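Local coordinates for signal recognition particle 54 kDa protein (PDB 7EPK), which is the SRP54 subunit of an archaeal signal recognition particle, combining a helical bundle, a P-loop nucleotide-binding domain with bound guanosine-5'-diphosphate and a helical C-terminal domain, at residues D85-V90 with G263-F268; Y155-R158 with E164-R167; G160-I165 with L198-A203. All coordinates share one frame; numbering follows the deposited sequence.

Contact 1 of 3, residues D85-V90 with G263-F268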
loop_
_atom_site.group_PDB
_atom_site.type_symbol
_atom_site.label_atom_id
_atom_site.label_comp_id
_atom_site.label_asym_id
_atom_site.label_seq_id
_atom_site.Cartn_x
_atom_site.Cartn_y
_atom_site.Cartn_z
ATOM N N ASP A 85 -6.049 -2.907 1.933
ATOM C CA ASP A 85 -6.342 -4.060 1.030
ATOM C C ASP A 85 -5.709 -3.776 -0.346
ATOM O O ASP A 85 -6.004 -4.525 -1.295
ATOM C CB ASP A 85 -7.855 -4.330 0.961
ATOM C CG ASP A 85 -8.262 -5.785 1.172
ATOM O OD1 ASP A 85 -7.819 -6.391 2.178
ATOM O OD2 ASP A 85 -9.038 -6.300 0.339
ATOM N N GLN A 86 -4.821 -2.772 -0.410
ATOM C CA GLN A 86 -4.235 -2.142 -1.627
ATOM C C GLN A 86 -5.342 -1.473 -2.454
ATOM O O GLN A 86 -5.847 -2.092 -3.418
ATOM C CB GLN A 86 -3.363 -3.132 -2.405
ATOM C CG GLN A 86 -1.888 -3.061 -2.024
ATOM C CD GLN A 86 -1.418 -1.662 -1.703
ATOM O OE1 GLN A 86 -1.675 -1.130 -0.625
ATOM N NE2 GLN A 86 -0.699 -1.061 -2.634
ATOM N N GLU A 87 -5.676 -0.235 -2.068
ATOM C CA GLU A 87 -6.744 0.623 -2.653
ATOM C C GLU A 87 -6.466 2.084 -2.290
ATOM O O GLU A 87 -7.266 2.706 -1.591
ATOM C CB GLU A 87 -8.116 0.184 -2.128
ATOM C CG GLU A 87 -8.301 0.408 -0.628
ATOM C CD GLU A 87 -9.368 -0.438 0.041
ATOM O OE1 GLU A 87 -10.075 -1.168 -0.684
ATOM O OE2 GLU A 87 -9.488 -0.367 1.286
ATOM N N PRO A 88 -5.328 2.686 -2.719
ATOM C CA PRO A 88 -5.096 4.114 -2.476
ATOM C C PRO A 88 -6.163 4.997 -3.163
ATOM O O PRO A 88 -6.823 5.739 -2.452
ATOM C CB PRO A 88 -3.672 4.339 -3.013
ATOM C CG PRO A 88 -3.056 2.953 -3.054
ATOM C CD PRO A 88 -4.206 2.043 -3.425
ATOM N N GLN A 89 -6.339 4.854 -4.489
ATOM C CA GLN A 89 -7.313 5.588 -5.362
ATOM C C GLN A 89 -7.231 7.095 -5.106
ATOM O O GLN A 89 -8.214 7.668 -4.622
ATOM C CB GLN A 89 -8.772 5.154 -5.152
ATOM C CG GLN A 89 -9.776 5.902 -6.046
ATOM C CD GLN A 89 -11.110 6.225 -5.403
ATOM O OE1 GLN A 89 -11.246 6.364 -4.183
ATOM N NE2 GLN A 89 -12.126 6.363 -6.242
ATOM N N VAL A 90 -6.123 7.726 -5.479
ATOM C CA VAL A 90 -5.905 9.172 -5.195
ATOM C C VAL A 90 -6.565 10.022 -6.291
ATOM O O VAL A 90 -7.071 11.111 -5.950
ATOM C CB VAL A 90 -4.414 9.499 -5.024
ATOM C CG1 VAL A 90 -3.523 8.639 -5.911
ATOM C CG2 VAL A 90 -4.163 10.987 -5.242
ATOM N N GLY A 263 -17.905 1.005 6.004
ATOM C CA GLY A 263 -17.126 0.167 5.067
ATOM C C GLY A 263 -16.278 1.025 4.150
ATOM O O GLY A 263 -15.928 0.535 3.062
ATOM N N ALA A 264 -15.976 2.259 4.586
ATOM C CA ALA A 264 -15.367 3.353 3.790
ATOM C C ALA A 264 -13.868 3.387 4.032
ATOM O O ALA A 264 -13.439 3.061 5.135
ATOM C CB ALA A 264 -15.955 4.691 4.149
ATOM N N ARG A 265 -13.119 3.810 3.023
ATOM C CA ARG A 265 -11.647 3.859 3.075
ATOM C C ARG A 265 -11.273 5.224 3.647
ATOM O O ARG A 265 -11.999 6.224 3.429
ATOM C CB ARG A 265 -10.999 3.626 1.703
ATOM C CG ARG A 265 -11.928 3.059 0.638
ATOM C CD ARG A 265 -11.288 2.992 -0.735
ATOM N NE ARG A 265 -12.310 3.010 -1.775
ATOM C CZ ARG A 265 -12.072 2.945 -3.080
ATOM N NH1 ARG A 265 -10.828 2.848 -3.522
ATOM N NH2 ARG A 265 -13.083 2.969 -3.935
ATOM N N ILE A 266 -10.165 5.249 4.358
ATOM C CA ILE A 266 -9.508 6.502 4.783
ATOM C C ILE A 266 -8.629 6.941 3.616
ATOM O O ILE A 266 -7.624 6.254 3.345
ATOM C CB ILE A 266 -8.729 6.258 6.078
ATOM C CG1 ILE A 266 -9.694 5.868 7.198
ATOM C CG2 ILE A 266 -7.872 7.461 6.434
ATOM C CD1 ILE A 266 -9.000 5.384 8.447
ATOM N N LYS A 267 -9.006 8.024 2.936
ATOM C CA LYS A 267 -8.338 8.472 1.695
ATOM C C LYS A 267 -7.238 9.482 2.010
ATOM O O LYS A 267 -6.271 9.545 1.244
ATOM C CB LYS A 267 -9.378 9.045 0.742
ATOM C CG LYS A 267 -10.378 8.031 0.197
ATOM C CD LYS A 267 -10.670 8.196 -1.289
ATOM C CE LYS A 267 -10.714 9.646 -1.742
ATOM N NZ LYS A 267 -11.426 9.783 -3.034
ATOM N N PHE A 268 -7.379 10.265 3.076
ATOM C CA PHE A 268 -6.474 11.408 3.363
ATOM C C PHE A 268 -6.344 11.619 4.866
ATOM O O PHE A 268 -7.346 11.451 5.601
ATOM C CB PHE A 268 -6.980 12.694 2.706
ATOM C CG PHE A 268 -6.840 12.706 1.207
ATOM C CD1 PHE A 268 -5.626 13.020 0.614
ATOM C CD2 PHE A 268 -7.918 12.395 0.396
ATOM C CE1 PHE A 268 -5.490 13.000 -0.765
ATOM C CE2 PHE A 268 -7.783 12.386 -0.983
ATOM C CZ PHE A 268 -6.569 12.680 -1.562
#
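Q89 lays its side-chain amide over one face of the R265 guanidinium, and this stack is the tight part of the contact. The two planes are only 8° apart. Q89 OE1 sits 3.5 Å above the guanidinium plane, displaced from its centre toward the rim, while Q89 CB comes within 3.5 Å of R265 NH1. With CG anti to its backbone N (chi1 -180°) and a bend at chi2, the glutamine returns over the arginine, which reaches up to it with a chain extended from CG to NE. The meeting is one of flat surfaces rather than of donor and acceptor: an oxygen lying above the plane is poorly placed to take the in-plane N-H bonds. K267 comes to the same amide oxygen, its CD 3.5 Å from Q89 OE1. Its chain is bent at chi2 and chi3, and its NZ is held in a salt bridge by E212.

In the P-loop fold of this domain, K267 lies on the strand that runs on to residue 270, with R265 two residues before it; both bond through their backbones to I241 of strand 240-244. Segment 85-90 belongs to the linker running from helix 66-81 of the helical bundle to strand 97-102. The contact thus lays this interdomain linker against the sheet.

Farther back along the linker the fit becomes looser. E87 meets the arginine through CG and CD, each 4.0 Å from R265 CD. Its carboxylate is turned 45° from the guanidinium plane, and E87 OE1 stops 4.9 Å from R265 NE, an attraction at a distance rather than a salt bridge.

Contact 2 of 3, residues Y155-R158 with E164-R167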
loop_
_atom_site.group_PDB
_atom_site.type_symbol
_atom_site.label_atom_id
_atom_site.label_comp_id
_atom_site.label_asym_id
_atom_site.label_seq_id
_atom_site.Cartn_x
_atom_site.Cartn_y
_atom_site.Cartn_z
ATOM N N TYR A 155 -16.835 29.647 -5.543
ATOM C CA TYR A 155 -18.217 30.148 -5.606
ATOM C C TYR A 155 -18.881 29.875 -4.264
ATOM O O TYR A 155 -18.742 28.760 -3.757
ATOM C CB TYR A 155 -18.994 29.492 -6.736
ATOM C CG TYR A 155 -20.420 29.963 -6.787
ATOM C CD1 TYR A 155 -21.327 29.575 -5.817
ATOM C CD2 TYR A 155 -20.851 30.844 -7.767
ATOM C CE1 TYR A 155 -22.641 30.003 -5.855
ATOM C CE2 TYR A 155 -22.164 31.287 -7.811
ATOM C CZ TYR A 155 -23.059 30.858 -6.851
ATOM O OH TYR A 155 -24.355 31.254 -6.863
ATOM N N GLY A 156 -19.585 30.878 -3.740
ATOM C CA GLY A 156 -20.340 30.803 -2.482
ATOM C C GLY A 156 -21.417 31.867 -2.391
ATOM O O GLY A 156 -21.412 32.800 -3.177
ATOM N N GLU A 157 -22.320 31.692 -1.436
ATOM C CA GLU A 157 -23.351 32.655 -1.002
ATOM C C GLU A 157 -23.476 32.507 0.515
ATOM O O GLU A 157 -23.579 31.357 0.986
ATOM C CB GLU A 157 -24.679 32.333 -1.674
ATOM C CG GLU A 157 -24.623 32.331 -3.189
ATOM C CD GLU A 157 -25.865 31.722 -3.823
ATOM O OE1 GLU A 157 -26.965 31.710 -3.155
ATOM O OE2 GLU A 157 -25.751 31.248 -4.986
ATOM N N ARG A 158 -23.474 33.624 1.241
ATOM C CA ARG A 158 -23.509 33.671 2.725
ATOM C C ARG A 158 -24.940 33.429 3.247
ATOM O O ARG A 158 -25.080 33.204 4.470
ATOM C CB ARG A 158 -23.018 35.040 3.200
ATOM C CG ARG A 158 -21.687 35.499 2.625
ATOM C CD ARG A 158 -21.442 36.938 3.040
ATOM N NE ARG A 158 -20.122 37.385 2.640
ATOM C CZ ARG A 158 -19.788 37.773 1.407
ATOM N NH1 ARG A 158 -20.691 37.775 0.438
ATOM N NH2 ARG A 158 -18.548 38.161 1.147
ATOM N N GLU A 164 -29.699 25.056 -2.900
ATOM C CA GLU A 164 -29.713 25.866 -4.148
ATOM C C GLU A 164 -28.377 26.606 -4.259
ATOM O O GLU A 164 -27.900 26.821 -5.379
ATOM C CB GLU A 164 -30.916 26.811 -4.181
ATOM C CG GLU A 164 -32.235 26.092 -4.397
ATOM C CD GLU A 164 -32.468 25.599 -5.818
ATOM O OE1 GLU A 164 -32.430 26.449 -6.751
ATOM O OE2 GLU A 164 -32.688 24.365 -5.994
ATOM N N ILE A 165 -27.772 26.966 -3.139
ATOM C CA ILE A 165 -26.436 27.631 -3.148
ATOM C C ILE A 165 -25.435 26.639 -3.732
ATOM O O ILE A 165 -24.587 27.027 -4.569
ATOM C CB ILE A 165 -26.013 28.082 -1.743
ATOM C CG1 ILE A 165 -26.979 29.141 -1.202
ATOM C CG2 ILE A 165 -24.574 28.557 -1.781
ATOM C CD1 ILE A 165 -26.828 29.444 0.274
ATOM N N ALA A 166 -25.544 25.395 -3.279
ATOM C CA ALA A 166 -24.647 24.296 -3.663
ATOM C C ALA A 166 -24.902 23.959 -5.144
ATOM O O ALA A 166 -23.940 23.900 -5.914
ATOM C CB ALA A 166 -24.866 23.149 -2.698
ATOM N N ARG A 167 -26.155 23.805 -5.567
ATOM C CA ARG A 167 -26.455 23.573 -7.005
ATOM C C ARG A 167 -25.901 24.728 -7.835
ATOM O O ARG A 167 -25.390 24.488 -8.915
ATOM C CB ARG A 167 -27.944 23.441 -7.301
ATOM C CG ARG A 167 -28.213 22.558 -8.507
ATOM C CD ARG A 167 -29.587 22.771 -9.115
ATOM N NE ARG A 167 -29.592 23.960 -9.967
ATOM C CZ ARG A 167 -30.306 25.069 -9.766
ATOM N NH1 ARG A 167 -30.207 26.066 -10.629
ATOM N NH2 ARG A 167 -31.125 25.180 -8.734
#
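I165 receives the side chain of E157 along its branched flank, and these two residues make most of the contact. E157 OE1 lies 3.2 Å from I165 CG1, the aliphatic root of the glutamate meets the other branch with CB 3.8 Å from I165 CG2, and I165 CD1 reaches on to the backbone O of E157 at 3.8 Å. The acid therefore crosses the isoleucine with its methylenes and carboxylate together, in van der Waals contact. Both side chains leave their backbones alike, E157 CG and I165 CG1 each anti to the carbonyl carbon (chi1 -58° for E157). Beyond CG the glutamate runs extended, which brings its carboxylate alongside the helix.

Y155 adds a lesser touch, its CE1 3.8 Å from the backbone O of I165 and set obliquely to it.

The next shell holds the carboxylate. E157 OE1 forms a salt bridge with R168, three residues beyond I165 on the same helix, so an oxygen resting on a hydrocarbon branch also has a charged partner. E157 OE2 lies at the edge of the Y155 ring, in its plane, where it is modelled as taking a hydrogen bond from the phenol OH, although the separation is too short to be trusted in detail. Toward helix 194-208, E164 forms a salt bridge with K207, and A166 packs on I204 and V208; E164 also pairs with R167 in a salt bridge whose hydrogen bond is weak.

Farther out, the backbone of Y155 bonds to S131, joining strand 153-156 to strand 127-131 at one margin of the sheet. Strand 153-156 and helix 162-175 open a beta-alpha-beta crossover that ends in the parallel strand 180-184, the repeating connection of P-loop alpha/beta domains.

Contact 3 of 3, residues G160-I165 with L198-A203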
loop_
_atom_site.group_PDB
_atom_site.type_symbol
_atom_site.label_atom_id
_atom_site.label_comp_id
_atom_site.label_asym_id
_atom_site.label_seq_id
_atom_site.Cartn_x
_atom_site.Cartn_y
_atom_site.Cartn_z
ATOM N N GLY A 160 -29.189 31.973 1.985
ATOM C CA GLY A 160 -30.105 31.300 1.037
ATOM C C GLY A 160 -30.381 29.861 1.418
ATOM O O GLY A 160 -29.856 29.417 2.469
ATOM N N ASP A 161 -31.199 29.173 0.611
ATOM C CA ASP A 161 -31.368 27.690 0.644
ATOM C C ASP A 161 -30.003 27.051 0.355
ATOM O O ASP A 161 -29.474 27.152 -0.755
ATOM C CB ASP A 161 -32.452 27.210 -0.334
ATOM C CG ASP A 161 -32.643 25.701 -0.417
ATOM O OD1 ASP A 161 -32.283 24.985 0.560
ATOM O OD2 ASP A 161 -33.150 25.249 -1.468
ATOM N N PRO A 162 -29.381 26.365 1.340
ATOM C CA PRO A 162 -28.056 25.776 1.130
ATOM C C PRO A 162 -27.982 24.828 -0.081
ATOM O O PRO A 162 -26.984 24.845 -0.772
ATOM C CB PRO A 162 -27.788 25.055 2.459
ATOM C CG PRO A 162 -28.646 25.796 3.457
ATOM C CD PRO A 162 -29.907 26.114 2.686
ATOM N N ALA A 163 -29.043 24.063 -0.339
ATOM C CA ALA A 163 -29.136 23.133 -1.487
ATOM C C ALA A 163 -29.005 23.920 -2.789
ATOM O O ALA A 163 -28.252 23.467 -3.675
ATOM C CB ALA A 163 -30.424 22.365 -1.450
ATOM N N GLU A 164 -29.699 25.056 -2.900
ATOM C CA GLU A 164 -29.713 25.866 -4.148
ATOM C C GLU A 164 -28.377 26.606 -4.259
ATOM O O GLU A 164 -27.900 26.821 -5.379
ATOM C CB GLU A 164 -30.916 26.811 -4.181
ATOM C CG GLU A 164 -32.235 26.092 -4.397
ATOM C CD GLU A 164 -32.468 25.599 -5.818
ATOM O OE1 GLU A 164 -32.430 26.449 -6.751
ATOM O OE2 GLU A 164 -32.688 24.365 -5.994
ATOM N N ILE A 165 -27.772 26.966 -3.139
ATOM C CA ILE A 165 -26.436 27.631 -3.148
ATOM C C ILE A 165 -25.435 26.639 -3.732
ATOM O O ILE A 165 -24.587 27.027 -4.569
ATOM C CB ILE A 165 -26.013 28.082 -1.743
ATOM C CG1 ILE A 165 -26.979 29.141 -1.202
ATOM C CG2 ILE A 165 -24.574 28.557 -1.781
ATOM C CD1 ILE A 165 -26.828 29.444 0.274
ATOM N N LEU A 198 -28.488 17.184 9.402
ATOM C CA LEU A 198 -28.598 15.921 8.624
ATOM C C LEU A 198 -29.539 16.151 7.446
ATOM O O LEU A 198 -29.170 15.783 6.313
ATOM C CB LEU A 198 -29.085 14.770 9.515
ATOM C CG LEU A 198 -27.996 13.849 10.078
ATOM C CD1 LEU A 198 -26.707 14.605 10.386
ATOM C CD2 LEU A 198 -28.493 13.128 11.324
ATOM N N ASP A 199 -30.694 16.761 7.693
ATOM C CA ASP A 199 -31.702 17.003 6.627
ATOM C C ASP A 199 -31.112 18.000 5.616
ATOM O O ASP A 199 -31.500 17.959 4.421
ATOM C CB ASP A 199 -33.051 17.411 7.237
ATOM C CG ASP A 199 -33.813 16.257 7.882
ATOM O OD1 ASP A 199 -33.156 15.318 8.391
ATOM O OD2 ASP A 199 -35.063 16.298 7.863
ATOM N N GLU A 200 -30.179 18.852 6.050
ATOM C CA GLU A 200 -29.545 19.854 5.156
ATOM C C GLU A 200 -28.585 19.149 4.175
ATOM O O GLU A 200 -28.651 19.454 2.937
ATOM C CB GLU A 200 -28.859 20.934 5.989
ATOM C CG GLU A 200 -28.431 22.127 5.152
ATOM C CD GLU A 200 -28.116 23.373 5.953
ATOM O OE1 GLU A 200 -26.943 23.536 6.340
ATOM O OE2 GLU A 200 -29.050 24.179 6.164
ATOM N N MET A 201 -27.742 18.242 4.703
ATOM C CA MET A 201 -26.765 17.406 3.949
ATOM C C MET A 201 -27.524 16.566 2.908
ATOM O O MET A 201 -27.176 16.624 1.704
ATOM C CB MET A 201 -25.974 16.489 4.894
ATOM C CG MET A 201 -25.091 17.200 5.937
ATOM S SD MET A 201 -23.986 18.506 5.285
ATOM C CE MET A 201 -25.053 19.939 5.439
ATOM N N LYS A 202 -28.552 15.842 3.352
ATOM C CA LYS A 202 -29.422 14.996 2.497
ATOM C C LYS A 202 -30.033 15.824 1.360
ATOM O O LYS A 202 -30.295 15.259 0.299
ATOM C CB LYS A 202 -30.514 14.373 3.369
ATOM C CG LYS A 202 -31.594 13.591 2.628
ATOM C CD LYS A 202 -32.499 12.780 3.554
ATOM C CE LYS A 202 -31.746 11.809 4.450
ATOM N NZ LYS A 202 -32.657 10.945 5.242
ATOM N N ALA A 203 -30.336 17.096 1.600
ATOM C CA ALA A 203 -31.040 17.971 0.632
ATOM C C ALA A 203 -29.996 18.477 -0.368
ATOM O O ALA A 203 -30.202 18.310 -1.582
ATOM C CB ALA A 203 -31.764 19.097 1.354
#
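P162 and A163, in the first turn of helix 162-175, face E200 and A203 on helix 194-208. Both helices serve as successive crossover connections in the largely parallel sheet of the P-loop alpha/beta domain, and here the beginning of one is set against the middle of the other.

Polar interactions belong to each side separately. D161 is the N-cap of its helix: CG stands anti to the backbone N (chi1 177°), which turns OD1 back toward A163 N, 3.5 Å away, in a weak capping bond. Its carbonyl O is also used, taking the I165 N-H at 2.9 Å, so that both the side chain and the carbonyl of D161 take amides at the start of the helix. On the other helix, E200 is a buried residue that extends its chain away from its own axis; both carboxylate oxygens have hydrogen-bond partners outside the two segments, OE2 with H135 NE2, which fixes the end of the chain. The side chain lies about 11 Å from the bound magnesium ion and about 12 Å from guanosine-5'-diphosphate, near the nucleotide site without reaching it.

Van der Waals packing makes up the contact itself. The pyrrolidine of P162 and the glutamate cross at about a right angle, with P162 CG against the carboxylate: it is 3.2 Å from E200 OE2 and 3.5 Å from E200 CD. The backbones come closer at the next pair, A163 and A203, whose CA atoms are 5.9 Å apart, and A163 CB comes 4.1 Å from the backbone C of A203.

All three contacts are partly buried and rest on van der Waals packing, yet they occupy different levels of the fold. Contact 1 is nearer the middle of the chain, its centre about 10 Å from the chain centre, against about 37 Å for the others; its amide-guanidinium stack sets an irregular linker against a strand. Contacts 2 and 3 are neighbours, their centres about 10 Å apart, and share helix 162-175: one fits it to the end of the edge strand and the loop after it through a glutamate and an isoleucine, the other to the next helix through a proline against a buried glutamate and a pair of alanines. Contacts 1 and 2 reach the same sheet without touching.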